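Local coordinates for protein putative NADH-depentdent flavin oxidoreductase (Cupriavidus metallidurans, PDB 5OCS) that is an FMN-dependent ene-reductase of the Old Yellow Enzyme family, probably using NADPH as its source of reducing equivalents, at residues N206-P211 against I248-E253; V232-W237 against W242-T247. All blocks are in the same frame, centred on the assembly; numbering follows the deposited sequence.

Overall arrangement
Both contacts lie on the same side of the chain's centre and share helix 244-256, one of the outer helices of the TIM barrel. Contact 2 ties the end of strand 228-233 and the loop after it to the start of that helix, close to FMN-binding Arg231, and is rich in polar bonds. Contact 1 joins the next part of the helix to its neighbour 204-221 and is apolar, carried mainly by one methionine. Each is partly buried, yet contact 2 covers about twice the surface, 367 Å² against 171 Å². Leu250 links them: it meets Met208 in contact 1, while its CD2 lies 3.8 Å from Val232 CG2 of contact 2.

Contact 1: N206-P211 against I248-E253; sequences NRMRFP and IALSHE
Met208 lays its sulfur over the backbone of Leu250, with SD 3.7 Å from Leu250 CA, and reaches across almost alone from helix 204-221. Its CG stands anti to the carbonyl carbon (chi1 -65°) and the chain runs on extended through chi2, which carries SD over to helix 244-256 before the bend at chi3 turns the methyl aside. There the sulfur also touches the start of the leucine side chain, 3.8 Å from Leu250 CB, and lies 4.4 Å from Ala249 CB. The methyl carbon CE takes a different course and only grazes Glu253 CG at 4.5 Å. The carboxylate of that glutamate is engaged elsewhere, in a salt bridge to Arg257.

The axes of the two short segments approach to 11.1 Å and cross at -44°, and the side chain of Met208 spans much of the gap. The side-chain contact is narrow and essentially apolar, and no polar bond joins the two segments. Met208 also touches Leu189 of helix 184-189, as does Pro211. Two helices that flank successive barrel strands, packed side by side on the outside of the parallel sheet, are typical of the TIM-barrel fold of Old Yellow Enzymes.

Contact 2: V232-W237 against W242-T247; sequences VSATDW and WDIEGT
With CG of Trp242 opposite its own backbone N (chi1 -169°), the indole is carried alongside Val232 and Ser233, while chi1 of -67° in Asp236 turns its carboxylate back to the start of the tryptophan. Trp242 N donates to Asp236 OD2 at 2.9 Å, approaching from above the carboxylate plane, and Asp236 N returns a nearly straight bond to Trp242 O at 3.0 Å. This reciprocal pair fixes the loop against the approach to the helix. The indole presents its edge to Ser233 O, but its NE1 bond there is weak, being strongly bent at 123°. Gly246 CA lies 3.5 Å above one face of the ring, offset toward its rim.

On the helix, the Thr247 hydroxyl donates to Ala234 O at 2.8 Å, meeting it above the carbonyl plane. Ala234 O also receives a CA-H...O contact from Ile244 CA. Asp243 serves as N-cap: its OD1 accepts from Gly246 N at 2.9 Å and closes the first turn. A water donates to Thr235 OG1 and accepts weakly from Ile244 N.

These bonds hold the connection from strand 228-233 into helix 244-256, within the beta-alpha-beta unit completed by strand 262-265. His186 of helix 184-189 meets the Trp242 ring, and Tyr285 of helix 284-293 packs on Ala234 and Ile244.

Contact 1: N206-P211 against I248-E253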
loop_
_atom_site.group_PDB
_atom_site.type_symbol
_atom_site.label_atom_id
_atom_site.label_comp_id
_atom_site.label_asym_id
_atom_site.label_seq_id
_atom_site.Cartn_x
_atom_site.Cartn_y
_atom_site.Cartn_z
ATOM N N ASN D 206 33.304 -5.756 -29.206
ATOM C CA ASN D 206 33.462 -4.319 -28.980
ATOM C C ASN D 206 32.211 -3.665 -28.405
ATOM O O ASN D 206 32.299 -2.766 -27.571
ATOM C CB ASN D 206 33.814 -3.589 -30.265
ATOM C CG ASN D 206 35.254 -3.824 -30.709
ATOM O OD1 ASN D 206 35.997 -4.597 -30.102
ATOM N ND2 ASN D 206 35.639 -3.164 -31.790
ATOM N N ARG D 207 31.053 -4.105 -28.870
ATOM C CA ARG D 207 29.771 -3.543 -28.395
ATOM C C ARG D 207 29.461 -3.933 -26.940
ATOM O O ARG D 207 28.846 -3.150 -26.212
ATOM C CB ARG D 207 28.638 -3.950 -29.327
ATOM C CG ARG D 207 28.728 -3.191 -30.648
ATOM C CD ARG D 207 27.608 -3.518 -31.604
ATOM N NE ARG D 207 27.840 -4.770 -32.319
ATOM C CZ ARG D 207 27.104 -5.875 -32.232
ATOM N NH1 ARG D 207 26.067 -5.958 -31.402
ATOM N NH2 ARG D 207 27.399 -6.943 -32.998
ATOM N N MET D 208 29.902 -5.108 -26.519
ATOM C CA MET D 208 29.677 -5.543 -25.131
ATOM C C MET D 208 30.704 -4.953 -24.182
ATOM O O MET D 208 30.524 -5.042 -22.968
ATOM C CB MET D 208 29.753 -7.060 -25.048
ATOM C CG MET D 208 28.674 -7.792 -25.806
ATOM S SD MET D 208 28.590 -9.558 -25.506
ATOM C CE MET D 208 30.238 -10.072 -26.025
ATOM N N ARG D 209 31.798 -4.417 -24.718
ATOM C CA ARG D 209 32.932 -3.989 -23.926
ATOM C C ARG D 209 32.561 -2.965 -22.850
ATOM O O ARG D 209 32.907 -3.163 -21.705
ATOM C CB ARG D 209 34.050 -3.398 -24.816
ATOM C CG ARG D 209 35.406 -3.174 -24.109
ATOM C CD ARG D 209 36.498 -2.662 -25.063
ATOM N NE ARG D 209 36.564 -3.462 -26.291
ATOM C CZ ARG D 209 37.032 -4.712 -26.357
ATOM N NH1 ARG D 209 37.519 -5.324 -25.283
ATOM N NH2 ARG D 209 36.999 -5.382 -27.506
ATOM N N PHE D 210 31.890 -1.871 -23.214
ATOM C CA PHE D 210 31.578 -0.845 -22.216
ATOM C C PHE D 210 30.525 -1.315 -21.206
ATOM O O PHE D 210 30.746 -1.143 -19.978
ATOM C CB PHE D 210 31.176 0.463 -22.874
ATOM C CG PHE D 210 30.895 1.591 -21.897
ATOM C CD1 PHE D 210 31.879 2.027 -20.995
ATOM C CD2 PHE D 210 29.635 2.166 -21.817
ATOM C CE1 PHE D 210 31.634 3.067 -20.107
ATOM C CE2 PHE D 210 29.380 3.226 -20.925
ATOM C CZ PHE D 210 30.382 3.671 -20.070
ATOM N N PRO D 211 29.406 -1.939 -21.669
ATOM C CA PRO D 211 28.496 -2.538 -20.682
ATOM C C PRO D 211 29.196 -3.500 -19.682
ATOM O O PRO D 211 28.912 -3.473 -18.470
ATOM C CB PRO D 211 27.493 -3.309 -21.549
ATOM C CG PRO D 211 27.404 -2.433 -22.765
ATOM C CD PRO D 211 28.790 -1.929 -23.014
ATOM N N ILE D 248 22.795 -14.166 -25.399
ATOM C CA ILE D 248 23.424 -15.393 -24.902
ATOM C C ILE D 248 24.905 -15.156 -24.685
ATOM O O ILE D 248 25.439 -15.564 -23.660
ATOM C CB ILE D 248 23.139 -16.601 -25.830
ATOM C CG1 ILE D 248 21.663 -16.944 -25.731
ATOM C CG2 ILE D 248 23.977 -17.817 -25.418
ATOM C CD1 ILE D 248 21.127 -17.837 -26.807
ATOM N N ALA D 249 25.560 -14.471 -25.624
ATOM C CA ALA D 249 26.998 -14.210 -25.507
ATOM C C ALA D 249 27.293 -13.274 -24.322
ATOM O O ALA D 249 28.261 -13.451 -23.552
ATOM C CB ALA D 249 27.527 -13.625 -26.808
ATOM N N LEU D 250 26.434 -12.274 -24.171
ATOM C CA LEU D 250 26.579 -11.379 -23.048
ATOM C C LEU D 250 26.360 -12.141 -21.693
ATOM O O LEU D 250 27.118 -11.919 -20.736
ATOM C CB LEU D 250 25.647 -10.177 -23.209
ATOM C CG LEU D 250 25.648 -9.167 -22.038
ATOM C CD1 LEU D 250 26.996 -8.486 -21.919
ATOM C CD2 LEU D 250 24.559 -8.121 -22.276
ATOM N N SER D 251 25.386 -13.033 -21.649
ATOM C CA SER D 251 25.048 -13.793 -20.429
ATOM C C SER D 251 26.198 -14.742 -20.062
ATOM O O SER D 251 26.574 -14.845 -18.887
ATOM C CB SER D 251 23.754 -14.524 -20.586
ATOM O OG SER D 251 22.689 -13.594 -20.815
ATOM N N HIS D 252 26.841 -15.341 -21.067
ATOM C CA HIS D 252 28.082 -16.128 -20.792
ATOM C C HIS D 252 29.177 -15.251 -20.169
ATOM O O HIS D 252 29.850 -15.654 -19.199
ATOM C CB HIS D 252 28.651 -16.853 -22.062
ATOM C CG HIS D 252 27.873 -18.066 -22.496
ATOM N ND1 HIS D 252 27.770 -19.207 -21.734
ATOM C CD2 HIS D 252 27.198 -18.322 -23.638
ATOM C CE1 HIS D 252 27.047 -20.105 -22.373
ATOM N NE2 HIS D 252 26.670 -19.587 -23.525
ATOM N N GLU D 253 29.391 -14.063 -20.721
ATOM C CA GLU D 253 30.370 -13.150 -20.160
ATOM C C GLU D 253 30.021 -12.717 -18.761
ATOM O O GLU D 253 30.900 -12.685 -17.897
ATOM C CB GLU D 253 30.578 -11.937 -21.024
ATOM C CG GLU D 253 31.431 -12.196 -22.247
ATOM C CD GLU D 253 32.856 -12.586 -21.889
ATOM O OE1 GLU D 253 33.417 -12.125 -20.875
ATOM O OE2 GLU D 253 33.397 -13.409 -22.619
#

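Contact 2: V232-W237 against W242-T247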
loop_
_atom_site.group_PDB
_atom_site.type_symbol
_atom_site.label_atom_id
_atom_site.label_comp_id
_atom_site.label_asym_id
_atom_site.label_seq_id
_atom_site.Cartn_x
_atom_site.Cartn_y
_atom_site.Cartn_z
ATOM N N VAL D 232 18.918 -7.440 -19.290
ATOM C CA VAL D 232 19.245 -7.512 -20.717
ATOM C C VAL D 232 17.988 -7.684 -21.526
ATOM O O VAL D 232 17.098 -8.438 -21.138
ATOM C CB VAL D 232 20.186 -8.701 -21.016
ATOM C CG1 VAL D 232 20.543 -8.756 -22.508
ATOM C CG2 VAL D 232 21.474 -8.624 -20.176
ATOM N N SER D 233 17.892 -6.972 -22.658
ATOM C CA SER D 233 16.786 -7.210 -23.578
ATOM C C SER D 233 17.030 -8.461 -24.387
ATOM O O SER D 233 18.091 -8.568 -24.961
ATOM C CB SER D 233 16.661 -6.043 -24.555
ATOM O OG SER D 233 15.617 -6.339 -25.465
ATOM N N ALA D 234 16.081 -9.399 -24.445
ATOM C CA ALA D 234 16.320 -10.652 -25.176
ATOM C C ALA D 234 16.737 -10.399 -26.613
ATOM O O ALA D 234 17.624 -11.090 -27.132
ATOM C CB ALA D 234 15.085 -11.518 -25.146
ATOM N N THR D 235 16.042 -9.457 -27.251
ATOM C CA THR D 235 16.256 -9.137 -28.655
ATOM C C THR D 235 15.537 -7.830 -29.026
ATOM O O THR D 235 14.538 -7.459 -28.400
ATOM C CB THR D 235 15.773 -10.290 -29.584
ATOM O OG1 THR D 235 16.050 -9.969 -30.966
ATOM C CG2 THR D 235 14.270 -10.573 -29.442
ATOM N N ASP D 236 16.038 -7.157 -30.054
ATOM C CA ASP D 236 15.295 -6.113 -30.745
ATOM C C ASP D 236 14.239 -6.769 -31.647
ATOM O O ASP D 236 14.331 -7.959 -32.015
ATOM C CB ASP D 236 16.208 -5.189 -31.568
ATOM C CG ASP D 236 17.145 -4.338 -30.717
ATOM O OD1 ASP D 236 16.933 -4.180 -29.503
ATOM O OD2 ASP D 236 18.110 -3.822 -31.286
ATOM N N TRP D 237 13.231 -5.977 -31.987
ATOM C CA TRP D 237 12.151 -6.388 -32.888
ATOM C C TRP D 237 12.628 -6.205 -34.360
ATOM O O TRP D 237 12.099 -6.813 -35.286
ATOM C CB TRP D 237 10.900 -5.549 -32.500
ATOM C CG TRP D 237 9.736 -5.549 -33.410
ATOM C CD1 TRP D 237 8.691 -6.451 -33.436
ATOM C CD2 TRP D 237 9.425 -4.554 -34.397
ATOM N NE1 TRP D 237 7.778 -6.103 -34.412
ATOM C CE2 TRP D 237 8.202 -4.943 -35.018
ATOM C CE3 TRP D 237 10.069 -3.383 -34.836
ATOM C CZ2 TRP D 237 7.610 -4.192 -36.058
ATOM C CZ3 TRP D 237 9.481 -2.632 -35.878
ATOM C CH2 TRP D 237 8.265 -3.048 -36.477
ATOM N N TRP D 242 20.354 -5.563 -31.668
ATOM C CA TRP D 242 20.600 -6.565 -30.640
ATOM C C TRP D 242 19.717 -7.762 -30.947
ATOM O O TRP D 242 18.633 -7.617 -31.539
ATOM C CB TRP D 242 20.286 -5.957 -29.262
ATOM C CG TRP D 242 20.723 -6.780 -28.123
ATOM C CD1 TRP D 242 19.932 -7.309 -27.170
ATOM C CD2 TRP D 242 22.072 -7.186 -27.800
ATOM N NE1 TRP D 242 20.686 -8.014 -26.267
ATOM C CE2 TRP D 242 21.994 -7.975 -26.634
ATOM C CE3 TRP D 242 23.320 -6.971 -28.390
ATOM C CZ2 TRP D 242 23.109 -8.529 -26.030
ATOM C CZ3 TRP D 242 24.444 -7.533 -27.793
ATOM C CH2 TRP D 242 24.325 -8.288 -26.616
ATOM N N ASP D 243 20.215 -8.945 -30.627
ATOM C CA ASP D 243 19.511 -10.180 -30.899
ATOM C C ASP D 243 19.772 -11.219 -29.811
ATOM O O ASP D 243 20.568 -10.997 -28.873
ATOM C CB ASP D 243 19.827 -10.703 -32.324
ATOM C CG ASP D 243 21.304 -10.986 -32.540
ATOM O OD1 ASP D 243 22.077 -11.063 -31.560
ATOM O OD2 ASP D 243 21.711 -11.106 -33.719
ATOM N N ILE D 244 19.038 -12.308 -29.897
ATOM C CA ILE D 244 19.078 -13.375 -28.864
ATOM C C ILE D 244 20.487 -13.984 -28.784
ATOM O O ILE D 244 20.967 -14.341 -27.710
ATOM C CB ILE D 244 17.977 -14.440 -29.104
ATOM C CG1 ILE D 244 17.876 -15.439 -27.946
ATOM C CG2 ILE D 244 18.213 -15.234 -30.388
ATOM C CD1 ILE D 244 17.609 -14.850 -26.578
ATOM N N GLU D 245 21.176 -14.061 -29.927
ATOM C CA GLU D 245 22.569 -14.481 -29.905
ATOM C C GLU D 245 23.477 -13.553 -29.089
ATOM O O GLU D 245 24.325 -14.016 -28.299
ATOM C CB GLU D 245 23.107 -14.598 -31.327
ATOM C CG GLU D 245 22.423 -15.710 -32.108
ATOM C CD GLU D 245 21.161 -15.286 -32.846
ATOM O OE1 GLU D 245 20.679 -14.128 -32.716
ATOM O OE2 GLU D 245 20.632 -16.128 -33.616
ATOM N N GLY D 246 23.294 -12.251 -29.260
ATOM C CA GLY D 246 24.015 -11.315 -28.432
ATOM C C GLY D 246 23.713 -11.515 -26.951
ATOM O O GLY D 246 24.618 -11.487 -26.112
ATOM N N THR D 247 22.429 -11.631 -26.633
ATOM C CA THR D 247 22.008 -11.870 -25.254
ATOM C C THR D 247 22.717 -13.082 -24.641
ATOM O O THR D 247 23.146 -13.032 -23.480
ATOM C CB THR D 247 20.490 -12.056 -25.194
ATOM O OG1 THR D 247 19.927 -10.834 -25.622
ATOM C CG2 THR D 247 19.988 -12.331 -23.815
HETATM O O HOH W 1 16.673 -12.172 -32.248
#